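Local coordinates for alpha-galactosidase (Lactobacillus brevis, PDB 3MI6), which probably hydrolyses terminal, non-reducing alpha-D-galactose residues from alpha-galactosides as a glycoside hydrolase of family 36, at residues M233-P238 / F248-V253; N190-Q195 / L206-L211. All coordinates share one frame; numbering follows the deposited sequence.

Contact 1: M233-P238 / F248-V253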
loop_
_atom_site.group_PDB
_atom_site.type_symbol
_atom_site.label_atom_id
_atom_site.label_comp_id
_atom_site.label_asym_id
_atom_site.label_seq_id
_atom_site.Cartn_x
_atom_site.Cartn_y
_atom_site.Cartn_z
HETATM N N MSE D 233 15.869 16.911 -5.082
HETATM C CA MSE D 233 15.180 15.777 -4.476
HETATM C C MSE D 233 14.658 16.168 -3.116
HETATM O O MSE D 233 15.052 17.204 -2.582
HETATM C CB MSE D 233 16.139 14.611 -4.312
HETATM C CG MSE D 233 17.292 14.922 -3.393
HETATM SE SE MSE D 233 18.425 13.383 -3.020
HETATM C CE MSE D 233 17.527 12.694 -1.444
HETATM N N MSE D 234 13.789 15.332 -2.547
HETATM C CA MSE D 234 13.239 15.592 -1.222
HETATM C C MSE D 234 13.267 14.348 -0.369
HETATM O O MSE D 234 13.230 13.227 -0.897
HETATM C CB MSE D 234 11.817 16.115 -1.323
HETATM C CG MSE D 234 11.729 17.402 -2.103
HETATM SE SE MSE D 234 9.949 18.200 -2.181
HETATM C CE MSE D 234 9.076 16.797 -3.219
ATOM N N LEU D 235 13.382 14.544 0.945
ATOM C CA LEU D 235 13.106 13.478 1.901
ATOM C C LEU D 235 11.870 13.877 2.678
ATOM O O LEU D 235 11.929 14.790 3.511
ATOM C CB LEU D 235 14.246 13.291 2.890
ATOM C CG LEU D 235 15.497 12.485 2.560
ATOM C CD1 LEU D 235 16.170 12.116 3.871
ATOM C CD2 LEU D 235 15.152 11.241 1.776
ATOM N N ALA D 236 10.747 13.218 2.410
ATOM C CA ALA D 236 9.528 13.543 3.134
ATOM C C ALA D 236 9.244 12.499 4.203
ATOM O O ALA D 236 9.554 11.316 4.030
ATOM C CB ALA D 236 8.362 13.661 2.180
ATOM N N ARG D 237 8.677 12.938 5.321
ATOM C CA ARG D 237 8.096 11.998 6.254
ATOM C C ARG D 237 6.939 11.364 5.485
ATOM O O ARG D 237 6.441 11.967 4.521
ATOM C CB ARG D 237 7.618 12.729 7.497
ATOM C CG ARG D 237 8.747 13.201 8.399
ATOM C CD ARG D 237 9.521 12.021 8.977
ATOM N NE ARG D 237 10.358 12.407 10.108
ATOM C CZ ARG D 237 11.281 11.622 10.657
ATOM N NH1 ARG D 237 11.500 10.410 10.164
ATOM N NH2 ARG D 237 11.994 12.059 11.688
ATOM N N PRO D 238 6.524 10.144 5.884
ATOM C CA PRO D 238 5.561 9.329 5.114
ATOM C C PRO D 238 4.219 10.003 4.860
ATOM O O PRO D 238 3.591 9.691 3.851
ATOM C CB PRO D 238 5.361 8.097 5.995
ATOM C CG PRO D 238 6.653 7.991 6.766
ATOM C CD PRO D 238 7.037 9.421 7.062
ATOM N N PHE D 248 12.752 17.502 3.861
ATOM C CA PHE D 248 14.007 18.123 3.467
ATOM C C PHE D 248 14.074 18.268 1.962
ATOM O O PHE D 248 13.529 17.456 1.221
ATOM C CB PHE D 248 15.163 17.267 3.936
ATOM C CG PHE D 248 15.301 17.219 5.418
ATOM C CD1 PHE D 248 14.703 16.208 6.146
ATOM C CD2 PHE D 248 16.012 18.200 6.088
ATOM C CE1 PHE D 248 14.837 16.165 7.526
ATOM C CE2 PHE D 248 16.133 18.166 7.458
ATOM C CZ PHE D 248 15.550 17.145 8.181
ATOM N N GLY D 249 14.743 19.316 1.515
ATOM C CA GLY D 249 14.922 19.563 0.098
ATOM C C GLY D 249 16.385 19.756 -0.197
ATOM O O GLY D 249 17.082 20.441 0.535
ATOM N N PHE D 250 16.861 19.149 -1.270
ATOM C CA PHE D 250 18.265 19.257 -1.623
ATOM C C PHE D 250 18.380 19.661 -3.072
ATOM O O PHE D 250 17.816 19.003 -3.945
ATOM C CB PHE D 250 18.962 17.903 -1.442
ATOM C CG PHE D 250 18.806 17.319 -0.074
ATOM C CD1 PHE D 250 17.622 16.716 0.304
ATOM C CD2 PHE D 250 19.839 17.366 0.829
ATOM C CE1 PHE D 250 17.476 16.177 1.557
ATOM C CE2 PHE D 250 19.692 16.825 2.096
ATOM C CZ PHE D 250 18.507 16.232 2.458
ATOM N N ASN D 251 19.103 20.736 -3.345
ATOM C CA ASN D 251 19.437 21.040 -4.732
ATOM C C ASN D 251 20.936 21.382 -4.930
ATOM O O ASN D 251 21.730 21.312 -3.995
ATOM C CB ASN D 251 18.492 22.095 -5.314
ATOM C CG ASN D 251 18.336 21.971 -6.834
ATOM O OD1 ASN D 251 19.165 21.349 -7.510
ATOM N ND2 ASN D 251 17.276 22.574 -7.378
ATOM N N LEU D 252 21.327 21.737 -6.147
ATOM C CA LEU D 252 22.739 21.786 -6.489
ATOM C C LEU D 252 23.002 22.835 -7.551
ATOM O O LEU D 252 22.483 22.735 -8.653
ATOM C CB LEU D 252 23.133 20.439 -7.065
ATOM C CG LEU D 252 24.341 19.735 -6.491
ATOM C CD1 LEU D 252 25.171 19.124 -7.647
ATOM C CD2 LEU D 252 25.159 20.688 -5.600
ATOM N N VAL D 253 23.811 23.844 -7.255
ATOM C CA VAL D 253 24.111 24.798 -8.315
ATOM C C VAL D 253 25.215 24.278 -9.224
ATOM O O VAL D 253 26.346 24.689 -9.104
ATOM C CB VAL D 253 24.523 26.140 -7.775
ATOM C CG1 VAL D 253 24.419 27.168 -8.890
ATOM C CG2 VAL D 253 23.650 26.505 -6.603
#
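Phe-248 O receives two groups from the facing strand: Leu-235 N donates a hydrogen bond at 2.9 Å, and Met-234 CA makes a C-H...O contact with the same oxygen at 3.1 Å. The reciprocal bond from Phe-248 N to Leu-235 O closes the first hydrogen-bonded pair. Two residues along, Met-233 N donates to Phe-250 O at 3.1 Å. Phe-250 N returns a bond to Met-233 O with an N-H...O angle of 165°. Gly-249 CA adds a C-H...O contact to Met-233 O. Strands 233-236 and 247-252 form an antiparallel beta hairpin within the large antiparallel sheet of the family 36 N-terminal domain. Between the two hydrogen-bonded pairs, Met-234 and Gly-249 form a non-hydrogen-bonded pair, and strand 290-301 pairs with the far edge of 247-252 through Gly-249 and Asn-251.

One face of the hairpin carries Met-233, Leu-235, Phe-248 and Phe-250. Met-233, a selenomethionine, has its CG between the backbone N and the carbonyl carbon (chi1 62°), where it meets Phe-250 CB at 3.9 Å and lies near CD1 of that ring. Its SE stands 5.4 Å from the centroid of the Phe-250 ring, 37° off the ring normal, an oblique Met-aromatic contact. Leu-235 CG comes to 4.3 Å from CE1 of the same ring, while Leu-235 CB packs against Phe-248 CB. Strand 258-264 lies against this face, Ile-262 touching both Met-233 and Leu-235. On the other face the Met-234 side chain, also a selenomethionine, packs on Met-305 and Leu-308 of helix 305-319.

Contact 2: N190-Q195 / L206-L211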
loop_
_atom_site.group_PDB
_atom_site.type_symbol
_atom_site.label_atom_id
_atom_site.label_comp_id
_atom_site.label_asym_id
_atom_site.label_seq_id
_atom_site.Cartn_x
_atom_site.Cartn_y
_atom_site.Cartn_z
ATOM N N ASN D 190 12.936 6.822 8.377
ATOM C CA ASN D 190 11.515 6.846 8.070
ATOM C C ASN D 190 11.186 8.009 7.126
ATOM O O ASN D 190 10.415 8.901 7.491
ATOM C CB ASN D 190 10.648 6.919 9.348
ATOM C CG ASN D 190 11.053 5.886 10.419
ATOM O OD1 ASN D 190 10.974 6.169 11.631
ATOM N ND2 ASN D 190 11.488 4.697 9.985
ATOM N N TYR D 191 11.768 8.011 5.929
ATOM C CA TYR D 191 11.400 9.014 4.921
ATOM C C TYR D 191 11.029 8.376 3.586
ATOM O O TYR D 191 11.366 7.219 3.333
ATOM C CB TYR D 191 12.534 10.027 4.684
ATOM C CG TYR D 191 12.909 10.864 5.888
ATOM C CD1 TYR D 191 12.254 12.049 6.161
ATOM C CD2 TYR D 191 13.937 10.478 6.733
ATOM C CE1 TYR D 191 12.594 12.819 7.251
ATOM C CE2 TYR D 191 14.290 11.246 7.818
ATOM C CZ TYR D 191 13.608 12.412 8.075
ATOM O OH TYR D 191 13.939 13.178 9.166
ATOM N N ASP D 192 10.336 9.130 2.737
ATOM C CA ASP D 192 10.140 8.721 1.347
ATOM C C ASP D 192 11.129 9.572 0.610
ATOM O O ASP D 192 11.273 10.751 0.934
ATOM C CB ASP D 192 8.741 9.080 0.796
ATOM C CG ASP D 192 7.614 8.245 1.386
ATOM O OD1 ASP D 192 7.869 7.139 1.908
ATOM O OD2 ASP D 192 6.446 8.698 1.311
ATOM N N LEU D 193 11.794 8.986 -0.385
ATOM C CA LEU D 193 12.647 9.728 -1.312
ATOM C C LEU D 193 11.790 10.157 -2.473
ATOM O O LEU D 193 11.130 9.324 -3.096
ATOM C CB LEU D 193 13.786 8.842 -1.830
ATOM C CG LEU D 193 14.529 9.267 -3.095
ATOM C CD1 LEU D 193 15.147 10.623 -2.909
ATOM C CD2 LEU D 193 15.571 8.244 -3.413
ATOM N N ILE D 194 11.801 11.450 -2.763
ATOM C CA ILE D 194 11.027 12.004 -3.852
ATOM C C ILE D 194 12.004 12.531 -4.896
ATOM O O ILE D 194 12.833 13.395 -4.605
ATOM C CB ILE D 194 10.128 13.139 -3.351
ATOM C CG1 ILE D 194 9.208 12.613 -2.249
ATOM C CG2 ILE D 194 9.308 13.731 -4.488
ATOM C CD1 ILE D 194 8.350 13.690 -1.580
ATOM N N GLN D 195 11.908 12.005 -6.116
ATOM C CA GLN D 195 12.861 12.314 -7.178
ATOM C C GLN D 195 12.082 12.792 -8.373
ATOM O O GLN D 195 10.858 12.774 -8.371
ATOM C CB GLN D 195 13.668 11.079 -7.560
ATOM C CG GLN D 195 12.768 9.929 -7.926
ATOM C CD GLN D 195 13.516 8.645 -8.118
ATOM O OE1 GLN D 195 13.842 7.951 -7.155
ATOM N NE2 GLN D 195 13.775 8.300 -9.370
ATOM N N LEU D 206 7.229 13.050 -11.050
ATOM C CA LEU D 206 7.537 12.813 -9.642
ATOM C C LEU D 206 7.420 11.324 -9.251
ATOM O O LEU D 206 6.468 10.645 -9.620
ATOM C CB LEU D 206 6.616 13.672 -8.788
ATOM C CG LEU D 206 6.844 13.754 -7.277
ATOM C CD1 LEU D 206 6.260 15.056 -6.798
ATOM C CD2 LEU D 206 6.240 12.585 -6.491
ATOM N N TYR D 207 8.411 10.815 -8.529
ATOM C CA TYR D 207 8.379 9.438 -8.042
ATOM C C TYR D 207 8.613 9.479 -6.545
ATOM O O TYR D 207 9.428 10.258 -6.057
ATOM C CB TYR D 207 9.424 8.559 -8.727
ATOM C CG TYR D 207 9.120 8.290 -10.159
ATOM C CD1 TYR D 207 8.345 7.196 -10.532
ATOM C CD2 TYR D 207 9.575 9.143 -11.161
ATOM C CE1 TYR D 207 8.047 6.944 -11.875
ATOM C CE2 TYR D 207 9.275 8.898 -12.507
ATOM C CZ TYR D 207 8.513 7.793 -12.850
ATOM O OH TYR D 207 8.209 7.549 -14.176
ATOM N N ARG D 208 7.872 8.668 -5.804
ATOM C CA ARG D 208 7.881 8.786 -4.354
ATOM C C ARG D 208 7.984 7.395 -3.743
ATOM O O ARG D 208 7.066 6.597 -3.868
ATOM C CB ARG D 208 6.635 9.541 -3.871
ATOM C CG ARG D 208 6.443 9.508 -2.346
ATOM C CD ARG D 208 5.521 10.600 -1.799
ATOM N NE ARG D 208 5.614 10.668 -0.344
ATOM C CZ ARG D 208 5.125 11.656 0.399
ATOM N NH1 ARG D 208 4.498 12.683 -0.142
ATOM N NH2 ARG D 208 5.280 11.628 1.697
ATOM N N HIS D 209 9.123 7.097 -3.130
ATOM C CA HIS D 209 9.393 5.756 -2.592
ATOM C C HIS D 209 9.990 5.801 -1.173
ATOM O O HIS D 209 10.789 6.680 -0.832
ATOM C CB HIS D 209 10.294 4.944 -3.552
ATOM C CG HIS D 209 9.628 4.588 -4.848
ATOM N ND1 HIS D 209 9.591 5.441 -5.931
ATOM C CD2 HIS D 209 8.936 3.486 -5.215
ATOM C CE1 HIS D 209 8.913 4.878 -6.913
ATOM N NE2 HIS D 209 8.507 3.690 -6.505
ATOM N N PRO D 210 9.583 4.858 -0.333
ATOM C CA PRO D 210 10.152 4.768 1.011
ATOM C C PRO D 210 11.623 4.363 0.922
ATOM O O PRO D 210 11.952 3.569 0.049
ATOM C CB PRO D 210 9.349 3.629 1.659
ATOM C CG PRO D 210 8.161 3.435 0.809
ATOM C CD PRO D 210 8.586 3.815 -0.587
ATOM N N LEU D 211 12.483 4.900 1.789
ATOM C CA LEU D 211 13.874 4.489 1.840
ATOM C C LEU D 211 13.935 3.013 2.185
ATOM O O LEU D 211 12.974 2.459 2.733
ATOM C CB LEU D 211 14.616 5.289 2.904
ATOM C CG LEU D 211 15.427 6.531 2.509
ATOM C CD1 LEU D 211 15.195 6.964 1.068
ATOM C CD2 LEU D 211 15.121 7.659 3.458
#
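Ile-194 CG2 packs on Leu-206 CG at 3.7 Å, and its CG1 runs beside Arg-208 CG in the middle of an antiparallel beta hairpin, strands 192-197 and 205-210. The other face holds Leu-193, whose CB meets Leu-211 CD1 at 3.7 Å, and Gln-195, whose CG lies against Tyr-207 CB; the Gln-195 amide bonds Ser-197, and also Arg-212 and Pro-213 of the second subunit. Backbone bonds pair Leu-193 with His-209 and Gln-195 with Tyr-207, and Leu-211 N donates to Tyr-191 O.

Outward from Ile-194, the Arg-208 chain runs out straight as far as NE, with CG anti to the backbone N (chi1 170°). Ile-194 CD1 sits over one guanidinium face, 4.0 Å from its plane and off-centre. An alanine in place of Arg-208 would probably leave the Asp-192 carboxylate without its cationic mate and Ile-194 CD1 without this cover. In the salt bridge, the carboxylate and guanidinium planes are 76° apart; NH2 adds a weak bond to Asp-192 OD2, whereas Arg-208 NE reaches the anti lone pair of Asp-192 OD2 at 2.7 Å.

Contacts 1 and 2 are two beta hairpins set side by side in one antiparallel sheet, their centres about 9 Å apart. Contact 2 comes first along the chain and closes before contact 1 opens. Strands 233-236 and 192-197 are neighbours, so the strand order is 247-252, 233-236, 192-197, 205-210. The seam is made by probable backbone hydrogen bonds, Ile-194 N to Met-234 O and Asp-192 N to Ala-236 O. Contact 1 lies buried within the sheet, whereas contact 2 includes its outermost strand within this chain, 205-210, and reaches a second subunit. Both lie in the family 36 N-terminal domain, away from the predicted active-site residues.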